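PDB 1W58: cell division protein FtsZ 1 from Methanocaldococcus jannaschii, which binds GTP, probably hydrolyses it, and is thought to polymerise with GTP into the contractile ring at the future division site. Local coordinates for residues 41-46 / 123-128; 158-163 / 187-192; 249-254 / 272-277; 284-289 / 334-339. All coordinates share one frame; numbering follows the deposited sequence.

Contact 1 of 4, residues 41-46 / 123-128; sequences TVVGCG and DMVFIT. With G2P (phosphomethylphosphonic acid guanylate ester), chain B.
Val43 O receives the amide of Thr128, with N and O 2.8 Å apart and the N-H directed almost straight at the oxygen (174°). Val43 O also takes a CA-H...O contact from Ile127 CA at 3.5 Å. Two residues earlier on each strand the pattern recurs, as Phe126 N gives to Thr41 O at 2.9 Å. In the other direction Thr41 N, Val43 N and Cys45 N give to Met124 O, Phe126 O and Thr128 O, so both chains run the same way in register. Strands 40-45 and 124-130 are the two central strands of the parallel sheet in the Rossmann-like GTPase domain, and beta-branched residues, with the ring of Phe126, fill most places in the strands between the helix layers. On the face of Val43, Val125 and Ile127, Val43 CG2 meets Val125 CG1 at 4.2 Å, and helix 135-149 packs on Val125 and Ile127. On the other face helix 204-227 covers Phe126 and Thr128. The hydroxyl of Thr128, anti to its own N (chi1 -171°), bonds Val157 O of the next strand, leaving CG2 over Gly44 CA at 3.9 Å. Gly46, at positive phi, brings bare backbone up to the phosphate, its CA 3.4 Å from O2B of the nucleotide analogue.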
loop_
_atom_site.group_PDB
_atom_site.type_symbol
_atom_site.label_atom_id
_atom_site.label_comp_id
_atom_site.label_asym_id
_atom_site.label_seq_id
_atom_site.Cartn_x
_atom_site.Cartn_y
_atom_site.Cartn_z
ATOM N N THR A 41 -8.057 11.509 17.992
ATOM C CA THR A 41 -6.952 12.304 17.480
ATOM C C THR A 41 -7.505 13.471 16.677
ATOM O O THR A 41 -8.436 13.313 15.880
ATOM C CB THR A 41 -6.017 11.475 16.576
ATOM O OG1 THR A 41 -5.441 10.412 17.339
ATOM C CG2 THR A 41 -4.883 12.341 16.023
ATOM N N VAL A 42 -6.947 14.654 16.911
ATOM C CA VAL A 42 -7.358 15.851 16.182
ATOM C C VAL A 42 -6.194 16.237 15.287
ATOM O O VAL A 42 -5.067 16.359 15.765
ATOM C CB VAL A 42 -7.681 17.026 17.126
ATOM C CG1 VAL A 42 -8.161 18.226 16.305
ATOM C CG2 VAL A 42 -8.762 16.605 18.133
ATOM N N VAL A 43 -6.480 16.393 13.996
ATOM C CA VAL A 43 -5.493 16.747 12.975
ATOM C C VAL A 43 -5.859 18.076 12.332
ATOM O O VAL A 43 -6.939 18.203 11.728
ATOM C CB VAL A 43 -5.433 15.669 11.841
ATOM C CG1 VAL A 43 -4.324 16.005 10.840
ATOM C CG2 VAL A 43 -5.194 14.283 12.448
ATOM N N GLY A 44 -4.972 19.063 12.468
ATOM C CA GLY A 44 -5.213 20.381 11.885
ATOM C C GLY A 44 -4.291 20.575 10.692
ATOM O O GLY A 44 -3.072 20.395 10.814
ATOM N N CYS A 45 -4.855 20.960 9.552
ATOM C CA CYS A 45 -4.065 21.121 8.327
ATOM C C CYS A 45 -4.011 22.550 7.803
ATOM O O CYS A 45 -5.044 23.211 7.661
ATOM C CB CYS A 45 -4.624 20.221 7.208
ATOM S SG CYS A 45 -5.190 18.557 7.721
ATOM N N GLY A 46 -2.804 23.015 7.486
ATOM C CA GLY A 46 -2.658 24.356 6.963
ATOM C C GLY A 46 -2.568 25.376 8.063
ATOM O O GLY A 46 -2.539 25.018 9.247
ATOM N N ASP A 123 -9.370 5.462 17.452
ATOM C CA ASP A 123 -10.719 4.924 17.325
ATOM C C ASP A 123 -11.519 5.948 16.546
ATOM O O ASP A 123 -12.457 5.609 15.839
ATOM C CB ASP A 123 -11.397 4.764 18.692
ATOM C CG ASP A 123 -10.854 3.590 19.514
ATOM O OD1 ASP A 123 -10.225 3.844 20.566
ATOM O OD2 ASP A 123 -11.077 2.422 19.118
ATOM N N MET A 124 -11.128 7.213 16.696
ATOM C CA MET A 124 -11.811 8.324 16.041
ATOM C C MET A 124 -10.814 9.416 15.641
ATOM O O MET A 124 -9.875 9.707 16.387
ATOM C CB MET A 124 -12.872 8.915 16.992
ATOM C CG MET A 124 -13.886 9.892 16.329
ATOM S SD MET A 124 -15.072 10.640 17.533
ATOM C CE MET A 124 -16.207 11.424 16.468
ATOM N N VAL A 125 -11.041 10.013 14.468
ATOM C CA VAL A 125 -10.196 11.072 13.935
ATOM C C VAL A 125 -11.010 12.282 13.488
ATOM O O VAL A 125 -11.982 12.154 12.724
ATOM C CB VAL A 125 -9.357 10.582 12.711
ATOM C CG1 VAL A 125 -8.543 11.768 12.113
ATOM C CG2 VAL A 125 -8.405 9.463 13.139
ATOM N N PHE A 126 -10.606 13.454 13.982
ATOM C CA PHE A 126 -11.241 14.732 13.654
ATOM C C PHE A 126 -10.255 15.442 12.736
ATOM O O PHE A 126 -9.072 15.564 13.070
ATOM C CB PHE A 126 -11.431 15.584 14.925
ATOM C CG PHE A 126 -12.718 15.311 15.681
ATOM C CD1 PHE A 126 -13.852 16.103 15.469
ATOM C CD2 PHE A 126 -12.796 14.269 16.607
ATOM C CE1 PHE A 126 -15.053 15.858 16.168
ATOM C CE2 PHE A 126 -13.988 14.014 17.314
ATOM C CZ PHE A 126 -15.109 14.809 17.089
ATOM N N ILE A 127 -10.728 15.884 11.577
ATOM C CA ILE A 127 -9.889 16.593 10.627
ATOM C C ILE A 127 -10.385 18.046 10.563
ATOM O O ILE A 127 -11.517 18.296 10.138
ATOM C CB ILE A 127 -10.024 16.015 9.216
ATOM C CG1 ILE A 127 -10.176 14.489 9.284
ATOM C CG2 ILE A 127 -8.851 16.491 8.361
ATOM C CD1 ILE A 127 -8.977 13.714 8.878
ATOM N N THR A 128 -9.550 19.004 10.962
ATOM C CA THR A 128 -9.979 20.401 10.929
ATOM C C THR A 128 -9.013 21.318 10.190
ATOM O O THR A 128 -7.799 21.145 10.271
ATOM C CB THR A 128 -10.175 20.970 12.356
ATOM O OG1 THR A 128 -10.792 22.263 12.278
ATOM C CG2 THR A 128 -8.823 21.095 13.064
HETATM P PG G2P B . -1.264 27.652 1.875
HETATM O O1G G2P B . -1.210 27.610 0.416
HETATM O O2G G2P B . -0.919 28.984 2.356
HETATM O O3G G2P B . -0.151 26.760 2.478
HETATM O O3B G2P B . -2.729 27.087 2.356
HETATM P PB G2P B . -3.322 26.974 3.901
HETATM O O1B G2P B . -4.106 25.743 4.046
HETATM O O2B G2P B . -2.402 27.124 4.998
HETATM C C3A G2P B . -4.526 28.277 3.954
HETATM P PA G2P B . -4.741 29.052 5.556
HETATM O O1A G2P B . -4.676 28.111 6.692
HETATM O O2A G2P B . -3.993 30.305 5.702
HETATM O "O5'" G2P B . -6.290 29.291 5.345
HETATM C "C5'" G2P B . -6.872 30.075 4.343
HETATM C "C4'" G2P B . -8.397 30.144 4.611
HETATM O "O4'" G2P B . -8.710 29.759 6.001
HETATM C "C3'" G2P B . -8.886 31.579 4.387
HETATM O "O3'" G2P B . -9.557 31.607 3.120
HETATM C "C2'" G2P B . -9.762 31.870 5.613
HETATM O "O2'" G2P B . -11.135 31.713 5.334
HETATM C "C1'" G2P B . -9.348 30.869 6.693
HETATM N N9 G2P B . -8.380 31.469 7.670
HETATM C C8 G2P B . -7.141 32.062 7.440
HETATM N N7 G2P B . -6.518 32.487 8.488
HETATM C C5 G2P B . -7.383 32.174 9.546
HETATM C C6 G2P B . -7.259 32.391 10.985
HETATM O O6 G2P B . -6.329 32.923 11.618
HETATM N N1 G2P B . -8.380 31.914 11.692
HETATM C C2 G2P B . -9.491 31.298 11.122
HETATM N N2 G2P B . -10.480 30.897 11.943
HETATM N N3 G2P B . -9.601 31.094 9.788
HETATM C C4 G2P B . -8.535 31.546 9.055
#

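Contact 2 of 4, residues 158-163 / 187-192; sequences VTLPFV and LVVIPN. With G2P (phosphomethylphosphonic acid guanylate ester), chain B.
Strands 153-160 and 186-191 finish side by side next to the ribose end of the nucleotide pocket, and Phe162 and Asn192 meet just beyond them. Asn192 CB stands over the centre of the Phe162 ring, 3.7 Å from the centroid and 8° off the normal, a CH-pi contact. The ring and amide planes are 30° apart. With CG anti to its carbonyl carbon, Asn192 sends its amide back along the strand end, where ND2 lies 3.5 Å from Thr159 CG2. Its backbone N gives a rather bent bond (146°) to Leu160 O at 3.2 Å. This extends the parallel pairing of a beta-alpha-beta crossover, whose two strands are linked by helix 167-181. Within it Val158 N gives to Val188 O, Ile190 N to Val158 O at 2.9 Å, and Leu160 N to Ile190 O, this last donor tilted from the carbonyl plane. Val158 CG2 packs on Val189 CG1 at 4.1 Å and also reaches Leu187; Val189 in turn touches Leu177 of the crossover helix. Compact branched side chains suit this buried layer. Pro161, which has no N-H to offer, comes against the ribose, its CA 3.4 Å from O2' of the analogue. The next amide, Phe162 N, bonds Glu165, a GTP-binding residue, while Phe208 meets the Phe162 ring edge-to-face.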
loop_
_atom_site.group_PDB
_atom_site.type_symbol
_atom_site.label_atom_id
_atom_site.label_comp_id
_atom_site.label_asym_id
_atom_site.label_seq_id
_atom_site.Cartn_x
_atom_site.Cartn_y
_atom_site.Cartn_z
ATOM N N VAL A 158 -14.704 21.906 9.367
ATOM C CA VAL A 158 -14.052 22.915 8.544
ATOM C C VAL A 158 -14.909 24.170 8.283
ATOM O O VAL A 158 -16.148 24.140 8.421
ATOM C CB VAL A 158 -13.713 22.321 7.160
ATOM C CG1 VAL A 158 -12.845 21.086 7.320
ATOM C CG2 VAL A 158 -15.002 21.952 6.436
ATOM N N THR A 159 -14.244 25.257 7.882
ATOM C CA THR A 159 -14.939 26.503 7.572
ATOM C C THR A 159 -14.833 26.855 6.091
ATOM O O THR A 159 -13.898 26.452 5.389
ATOM C CB THR A 159 -14.386 27.738 8.382
ATOM O OG1 THR A 159 -12.988 27.903 8.125
ATOM C CG2 THR A 159 -14.596 27.576 9.883
ATOM N N LEU A 160 -15.825 27.591 5.619
ATOM C CA LEU A 160 -15.850 28.085 4.249
ATOM C C LEU A 160 -15.364 29.534 4.441
ATOM O O LEU A 160 -15.688 30.142 5.453
ATOM C CB LEU A 160 -17.281 28.048 3.728
ATOM C CG LEU A 160 -17.621 27.041 2.634
ATOM C CD1 LEU A 160 -16.744 25.801 2.711
ATOM C CD2 LEU A 160 -19.097 26.710 2.767
ATOM N N PRO A 161 -14.594 30.104 3.489
ATOM C CA PRO A 161 -14.092 31.486 3.638
ATOM C C PRO A 161 -15.142 32.606 3.597
ATOM O O PRO A 161 -16.275 32.397 3.131
ATOM C CB PRO A 161 -13.109 31.608 2.482
ATOM C CG PRO A 161 -13.843 30.855 1.379
ATOM C CD PRO A 161 -14.313 29.594 2.128
ATOM N N PHE A 162 -14.768 33.793 4.088
ATOM C CA PHE A 162 -15.679 34.960 4.044
ATOM C C PHE A 162 -15.819 35.353 2.566
ATOM O O PHE A 162 -14.942 34.999 1.779
ATOM C CB PHE A 162 -15.070 36.117 4.795
ATOM C CG PHE A 162 -15.001 35.921 6.274
ATOM C CD1 PHE A 162 -16.119 36.140 7.069
ATOM C CD2 PHE A 162 -13.805 35.604 6.889
ATOM C CE1 PHE A 162 -16.034 36.052 8.468
ATOM C CE2 PHE A 162 -13.709 35.515 8.277
ATOM C CZ PHE A 162 -14.819 35.737 9.069
ATOM N N VAL A 163 -16.884 36.055 2.157
ATOM C CA VAL A 163 -16.980 36.412 0.731
ATOM C C VAL A 163 -15.964 37.489 0.339
ATOM O O VAL A 163 -15.436 37.480 -0.767
ATOM C CB VAL A 163 -18.395 36.892 0.297
ATOM C CG1 VAL A 163 -19.463 35.992 0.901
ATOM C CG2 VAL A 163 -18.597 38.335 0.651
ATOM N N LEU A 187 -19.388 15.154 7.844
ATOM C CA LEU A 187 -18.687 16.373 7.455
ATOM C C LEU A 187 -19.400 17.630 7.970
ATOM O O LEU A 187 -20.445 18.025 7.435
ATOM C CB LEU A 187 -18.559 16.444 5.915
ATOM C CG LEU A 187 -18.090 17.752 5.226
ATOM C CD1 LEU A 187 -16.833 18.234 5.837
ATOM C CD2 LEU A 187 -17.869 17.543 3.735
ATOM N N VAL A 188 -18.819 18.252 9.000
ATOM C CA VAL A 188 -19.373 19.471 9.628
ATOM C C VAL A 188 -18.807 20.762 9.007
ATOM O O VAL A 188 -17.615 21.028 9.168
ATOM C CB VAL A 188 -19.038 19.486 11.146
ATOM C CG1 VAL A 188 -19.693 20.670 11.839
ATOM C CG2 VAL A 188 -19.499 18.185 11.783
ATOM N N VAL A 189 -19.653 21.534 8.300
ATOM C CA VAL A 189 -19.279 22.818 7.668
ATOM C C VAL A 189 -19.794 24.056 8.399
ATOM O O VAL A 189 -20.995 24.156 8.655
ATOM C CB VAL A 189 -19.868 23.048 6.253
ATOM C CG1 VAL A 189 -18.778 23.038 5.226
ATOM C CG2 VAL A 189 -20.975 22.074 5.953
ATOM N N ILE A 190 -18.886 24.999 8.678
ATOM C CA ILE A 190 -19.197 26.281 9.318
ATOM C C ILE A 190 -18.925 27.360 8.247
ATOM O O ILE A 190 -17.777 27.602 7.887
ATOM C CB ILE A 190 -18.222 26.643 10.450
ATOM C CG1 ILE A 190 -17.831 25.418 11.272
ATOM C CG2 ILE A 190 -18.818 27.756 11.278
ATOM C CD1 ILE A 190 -18.740 25.093 12.360
ATOM N N PRO A 191 -19.961 28.017 7.721
ATOM C CA PRO A 191 -19.704 29.052 6.706
ATOM C C PRO A 191 -19.371 30.383 7.406
ATOM O O PRO A 191 -20.281 31.034 7.915
ATOM C CB PRO A 191 -21.029 29.152 5.948
ATOM C CG PRO A 191 -21.907 28.047 6.532
ATOM C CD PRO A 191 -21.402 27.831 7.923
ATOM N N ASN A 192 -18.092 30.777 7.432
ATOM C CA ASN A 192 -17.659 32.015 8.099
ATOM C C ASN A 192 -18.500 33.251 7.760
ATOM O O ASN A 192 -18.643 34.140 8.586
ATOM C CB ASN A 192 -16.202 32.338 7.764
ATOM C CG ASN A 192 -15.197 31.558 8.610
ATOM O OD1 ASN A 192 -14.021 31.523 8.282
ATOM N ND2 ASN A 192 -15.645 30.958 9.695
HETATM P PG G2P B . -1.264 27.652 1.875
HETATM O O1G G2P B . -1.210 27.610 0.416
HETATM O O2G G2P B . -0.919 28.984 2.356
HETATM O O3G G2P B . -0.151 26.760 2.478
HETATM O O3B G2P B . -2.729 27.087 2.356
HETATM P PB G2P B . -3.322 26.974 3.901
HETATM O O1B G2P B . -4.106 25.743 4.046
HETATM O O2B G2P B . -2.402 27.124 4.998
HETATM C C3A G2P B . -4.526 28.277 3.954
HETATM P PA G2P B . -4.741 29.052 5.556
HETATM O O1A G2P B . -4.676 28.111 6.692
HETATM O O2A G2P B . -3.993 30.305 5.702
HETATM O "O5'" G2P B . -6.290 29.291 5.345
HETATM C "C5'" G2P B . -6.872 30.075 4.343
HETATM C "C4'" G2P B . -8.397 30.144 4.611
HETATM O "O4'" G2P B . -8.710 29.759 6.001
HETATM C "C3'" G2P B . -8.886 31.579 4.387
HETATM O "O3'" G2P B . -9.557 31.607 3.120
HETATM C "C2'" G2P B . -9.762 31.870 5.613
HETATM O "O2'" G2P B . -11.135 31.713 5.334
HETATM C "C1'" G2P B . -9.348 30.869 6.693
HETATM N N9 G2P B . -8.380 31.469 7.670
HETATM C C8 G2P B . -7.141 32.062 7.440
HETATM N N7 G2P B . -6.518 32.487 8.488
HETATM C C5 G2P B . -7.383 32.174 9.546
HETATM C C6 G2P B . -7.259 32.391 10.985
HETATM O O6 G2P B . -6.329 32.923 11.618
HETATM N N1 G2P B . -8.380 31.914 11.692
HETATM C C2 G2P B . -9.491 31.298 11.122
HETATM N N2 G2P B . -10.480 30.897 11.943
HETATM N N3 G2P B . -9.601 31.094 9.788
HETATM C C4 G2P B . -8.535 31.546 9.055
#

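Contact 3 of 4, residues 249-254 / 272-277; sequences AMIGIG and SPLLDV
Met250 and Leu275 meet through Met250 CB and Leu275 CD2, 4.0 Å apart, at the base of a long side chain that runs along the 272-277 loop. A bend at chi3 (-127°) carries Met250 CE across to Val277, where CE lies against the isopropyl group, nearest to CB. An unbranched thioether suits this place because it can follow the irregular loop. Ile251 begins by pointing away from the loop, yet its chi2 of -74° brings CD1 back to lie beside Leu274, 3.8 Å from Leu274 CG. Both then point the same way, and Leu274 goes on to touch Leu195 and Ile198. Gly252 lets Ser272 CB come within 3.8 Å of its CA. Ser272 OG accepts from Leu274 N at 3.2 Å, which holds the loop in shape. Direct hydrogen bonds between the segments are replaced by water: one links Ile251 N (2.9 Å) to Leu274 O, another links Ile253 O to Ser272 OG. The loop thus lies along an edge strand of the C-terminal domain sheet, folded as a type I beta turn from Ser272 to Leu275, with the Ser272 hydroxyl closing an ST turn to Leu274 N, then inverse gamma turns centred on Leu275 and Asp276.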
loop_
_atom_site.group_PDB
_atom_site.type_symbol
_atom_site.label_atom_id
_atom_site.label_comp_id
_atom_site.label_asym_id
_atom_site.label_seq_id
_atom_site.Cartn_x
_atom_site.Cartn_y
_atom_site.Cartn_z
ATOM N N ALA A 249 -23.190 17.959 7.727
ATOM C CA ALA A 249 -23.750 18.460 8.993
ATOM C C ALA A 249 -23.491 19.957 9.197
ATOM O O ALA A 249 -22.548 20.524 8.630
ATOM C CB ALA A 249 -23.179 17.687 10.166
ATOM N N MET A 250 -24.325 20.592 10.013
ATOM C CA MET A 250 -24.184 22.019 10.309
ATOM C C MET A 250 -24.405 22.233 11.786
ATOM O O MET A 250 -25.004 21.397 12.436
ATOM C CB MET A 250 -25.174 22.847 9.485
ATOM C CG MET A 250 -24.870 22.802 7.990
ATOM S SD MET A 250 -25.561 24.186 7.059
ATOM C CE MET A 250 -26.435 23.362 5.832
ATOM N N ILE A 251 -23.899 23.323 12.343
ATOM C CA ILE A 251 -24.107 23.517 13.754
ATOM C C ILE A 251 -24.917 24.745 14.116
ATOM O O ILE A 251 -25.331 25.534 13.253
ATOM C CB ILE A 251 -22.772 23.521 14.543
ATOM C CG1 ILE A 251 -22.278 24.946 14.810
ATOM C CG2 ILE A 251 -21.752 22.692 13.805
ATOM C CD1 ILE A 251 -21.712 25.631 13.619
ATOM N N GLY A 252 -25.170 24.857 15.414
ATOM C CA GLY A 252 -25.924 25.960 15.969
ATOM C C GLY A 252 -25.404 26.141 17.378
ATOM O O GLY A 252 -25.178 25.159 18.080
ATOM N N ILE A 253 -25.174 27.379 17.793
ATOM C CA ILE A 253 -24.696 27.615 19.144
ATOM C C ILE A 253 -25.574 28.647 19.822
ATOM O O ILE A 253 -25.925 29.666 19.234
ATOM C CB ILE A 253 -23.235 28.100 19.162
ATOM C CG1 ILE A 253 -22.332 27.044 18.514
ATOM C CG2 ILE A 253 -22.788 28.364 20.600
ATOM C CD1 ILE A 253 -20.855 27.394 18.536
ATOM N N GLY A 254 -25.944 28.353 21.063
ATOM C CA GLY A 254 -26.774 29.251 21.839
ATOM C C GLY A 254 -26.419 29.128 23.309
ATOM O O GLY A 254 -25.830 28.127 23.730
ATOM N N SER A 272 -29.765 29.867 15.247
ATOM C CA SER A 272 -28.447 30.342 14.854
ATOM C C SER A 272 -28.278 30.479 13.342
ATOM O O SER A 272 -28.699 29.613 12.571
ATOM C CB SER A 272 -27.374 29.400 15.389
ATOM O OG SER A 272 -26.091 29.856 15.023
ATOM N N PRO A 273 -27.686 31.592 12.895
ATOM C CA PRO A 273 -27.486 31.765 11.452
ATOM C C PRO A 273 -26.505 30.700 10.918
ATOM O O PRO A 273 -26.486 30.377 9.725
ATOM C CB PRO A 273 -26.976 33.207 11.340
ATOM C CG PRO A 273 -26.401 33.493 12.724
ATOM C CD PRO A 273 -27.381 32.827 13.636
ATOM N N LEU A 274 -25.716 30.132 11.827
ATOM C CA LEU A 274 -24.771 29.061 11.490
ATOM C C LEU A 274 -25.499 27.788 11.013
ATOM O O LEU A 274 -24.969 27.038 10.203
ATOM C CB LEU A 274 -23.904 28.739 12.714
ATOM C CG LEU A 274 -22.488 29.314 12.822
ATOM C CD1 LEU A 274 -22.376 30.642 12.147
ATOM C CD2 LEU A 274 -22.123 29.404 14.280
ATOM N N LEU A 275 -26.708 27.550 11.522
ATOM C CA LEU A 275 -27.508 26.384 11.134
ATOM C C LEU A 275 -28.362 26.765 9.934
ATOM O O LEU A 275 -29.584 26.633 9.955
ATOM C CB LEU A 275 -28.442 25.969 12.274
ATOM C CG LEU A 275 -28.571 24.487 12.639
ATOM C CD1 LEU A 275 -29.841 24.303 13.471
ATOM C CD2 LEU A 275 -28.619 23.620 11.394
ATOM N N ASP A 276 -27.709 27.208 8.873
ATOM C CA ASP A 276 -28.410 27.660 7.681
ATOM C C ASP A 276 -29.009 26.594 6.755
ATOM O O ASP A 276 -28.620 26.492 5.598
ATOM C CB ASP A 276 -27.482 28.580 6.881
ATOM C CG ASP A 276 -28.216 29.342 5.795
ATOM O OD1 ASP A 276 -27.537 30.015 4.990
ATOM O OD2 ASP A 276 -29.470 29.271 5.745
ATOM N N VAL A 277 -29.974 25.820 7.245
ATOM C CA VAL A 277 -30.614 24.795 6.415
ATOM C C VAL A 277 -31.951 24.367 7.030
ATOM O O VAL A 277 -32.188 24.595 8.221
ATOM C CB VAL A 277 -29.706 23.546 6.267
ATOM C CG1 VAL A 277 -29.617 22.805 7.584
ATOM C CG2 VAL A 277 -30.233 22.635 5.168
HETATM O O HOH W 1 -22.707 25.319 10.536
HETATM O O HOH W 2 -25.529 31.189 17.152
#

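Contact 4 of 4, residues 284-289 / 334-339; sequences GALIHV and LLVITG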
loop_
_atom_site.group_PDB
_atom_site.type_symbol
_atom_site.label_atom_id
_atom_site.label_comp_id
_atom_site.label_asym_id
_atom_site.label_seq_id
_atom_site.Cartn_x
_atom_site.Cartn_y
_atom_site.Cartn_z
ATOM N N GLY A 284 -30.646 11.695 12.925
ATOM C CA GLY A 284 -29.442 12.024 13.683
ATOM C C GLY A 284 -29.119 13.458 14.112
ATOM O O GLY A 284 -29.406 14.435 13.434
ATOM N N ALA A 285 -28.478 13.575 15.264
ATOM C CA ALA A 285 -28.110 14.864 15.797
ATOM C C ALA A 285 -27.332 14.614 17.068
ATOM O O ALA A 285 -27.556 13.607 17.729
ATOM C CB ALA A 285 -29.343 15.657 16.106
ATOM N N LEU A 286 -26.391 15.499 17.388
ATOM C CA LEU A 286 -25.620 15.370 18.613
ATOM C C LEU A 286 -25.904 16.662 19.369
ATOM O O LEU A 286 -25.922 17.745 18.771
ATOM C CB LEU A 286 -24.116 15.212 18.330
ATOM C CG LEU A 286 -23.733 14.016 17.425
ATOM C CD1 LEU A 286 -23.643 14.449 15.972
ATOM C CD2 LEU A 286 -22.415 13.458 17.846
ATOM N N ILE A 287 -26.172 16.543 20.670
ATOM C CA ILE A 287 -26.469 17.708 21.481
ATOM C C ILE A 287 -25.586 17.697 22.713
ATOM O O ILE A 287 -25.496 16.691 23.408
ATOM C CB ILE A 287 -27.961 17.733 21.912
ATOM C CG1 ILE A 287 -28.859 17.436 20.710
ATOM C CG2 ILE A 287 -28.333 19.119 22.408
ATOM C CD1 ILE A 287 -30.333 17.380 21.028
ATOM N N HIS A 288 -24.907 18.812 22.961
ATOM C CA HIS A 288 -24.042 18.918 24.119
ATOM C C HIS A 288 -24.447 20.149 24.892
ATOM O O HIS A 288 -24.277 21.268 24.412
ATOM C CB HIS A 288 -22.585 19.072 23.716
ATOM C CG HIS A 288 -21.639 19.013 24.872
ATOM N ND1 HIS A 288 -20.292 19.278 24.748
ATOM C CD2 HIS A 288 -21.836 18.665 26.168
ATOM C CE1 HIS A 288 -19.697 19.089 25.915
ATOM N NE2 HIS A 288 -20.613 18.717 26.794
ATOM N N VAL A 289 -24.987 19.939 26.086
ATOM C CA VAL A 289 -25.409 21.039 26.944
ATOM C C VAL A 289 -24.328 21.222 28.005
ATOM O O VAL A 289 -23.923 20.282 28.671
ATOM C CB VAL A 289 -26.810 20.745 27.588
ATOM C CG1 VAL A 289 -26.784 19.438 28.321
ATOM C CG2 VAL A 289 -27.203 21.853 28.530
ATOM N N LEU A 334 -24.637 23.210 22.283
ATOM C CA LEU A 334 -24.025 22.943 20.982
ATOM C C LEU A 334 -24.878 21.938 20.256
ATOM O O LEU A 334 -25.121 20.860 20.757
ATOM C CB LEU A 334 -22.613 22.370 21.140
ATOM C CG LEU A 334 -21.890 21.852 19.874
ATOM C CD1 LEU A 334 -21.711 22.951 18.849
ATOM C CD2 LEU A 334 -20.525 21.316 20.260
ATOM N N LEU A 335 -25.348 22.306 19.080
ATOM C CA LEU A 335 -26.166 21.429 18.256
ATOM C C LEU A 335 -25.464 21.083 16.950
ATOM O O LEU A 335 -25.013 21.986 16.229
ATOM C CB LEU A 335 -27.468 22.112 17.872
ATOM C CG LEU A 335 -28.760 21.821 18.606
ATOM C CD1 LEU A 335 -28.525 21.838 20.114
ATOM C CD2 LEU A 335 -29.774 22.874 18.176
ATOM N N VAL A 336 -25.375 19.788 16.645
ATOM C CA VAL A 336 -24.802 19.347 15.384
ATOM C C VAL A 336 -25.898 18.500 14.754
ATOM O O VAL A 336 -26.249 17.430 15.248
ATOM C CB VAL A 336 -23.518 18.480 15.552
ATOM C CG1 VAL A 336 -22.955 18.144 14.158
ATOM C CG2 VAL A 336 -22.458 19.210 16.410
ATOM N N ILE A 337 -26.440 18.981 13.650
ATOM C CA ILE A 337 -27.501 18.278 12.976
ATOM C C ILE A 337 -27.022 17.631 11.684
ATOM O O ILE A 337 -26.591 18.315 10.765
ATOM C CB ILE A 337 -28.661 19.248 12.752
ATOM C CG1 ILE A 337 -29.304 19.545 14.112
ATOM C CG2 ILE A 337 -29.650 18.683 11.744
ATOM C CD1 ILE A 337 -30.571 20.333 14.027
ATOM N N THR A 338 -27.126 16.303 11.621
ATOM C CA THR A 338 -26.651 15.528 10.477
ATOM C C THR A 338 -27.629 15.164 9.340
ATOM O O THR A 338 -28.818 15.452 9.389
ATOM C CB THR A 338 -25.984 14.239 10.999
ATOM O OG1 THR A 338 -26.983 13.317 11.455
ATOM C CG2 THR A 338 -25.067 14.574 12.176
ATOM N N GLY A 339 -27.094 14.534 8.302
ATOM C CA GLY A 339 -27.898 14.137 7.159
ATOM C C GLY A 339 -28.618 15.231 6.378
ATOM O O GLY A 339 -29.637 14.949 5.743
#
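Leu286 and Val336 face each other as a hydrogen-bonded antiparallel pair, Leu286 N giving to Val336 O at 2.9 Å and Val336 N returning a bond to Leu286 O at 3.0 Å, both donors in the carbonyl plane. From Leu286 CB the chain leaves with CG anti to the carbonyl carbon (chi1 -57°). CB and CG lead to Leu286 CD1, which lies 4.0 Å from Val336 O and 4.1 Å from both Val336 CB and Thr338 CG2. The two side chains lie alongside each other and point the same way, toward helix 204-227, where Leu222 packs on both; branched aliphatic residues suit this buried seam. His288 and Leu334 form the next hydrogen-bonded pair, their CB atoms 4.2 Å apart. The imidazole leads away from Leu334, and its NE2 bonds the hydroxyl of Thr322, so the buried ring has a polar partner. On the other face Ile287 CG2 meets Leu335 CD1 at 3.6 Å, beneath Val307 of helix 297-308. Gly284, whose positive phi favours glycine, gives Thr338 OG1 room beside its carbonyl. These are the two inner strands of the mixed sheet in the C-terminal domain that FtsZ shares with tubulin, sandwiched between helix 297-308 and the long helix 204-227.

How the contacts relate
Along the chain the contacts come in series, 1 and 2 in the GTPase domain, then 3 and 4 in the C-terminal domain. Contacts 1 and 2, centres 16 Å apart, lie in one parallel sheet, where strands 124-130 and 153-160 are neighbours, and both touch the nucleotide analogue. Contacts 3 and 4, centres 10 Å apart, share the mixed sheet, strands 249-256 and 331-337 side by side. The two domains meet at contacts 2 and 3, centres 11 Å apart: Ala249 probably hydrogen-bonds Leu187 and Val189, Ile251 packs on Val188 and Ile190, and Val188 packs on Val336 of contact 4. Helix 204-227 touches contacts 1, 2 and 4, so the two domains pack as one body.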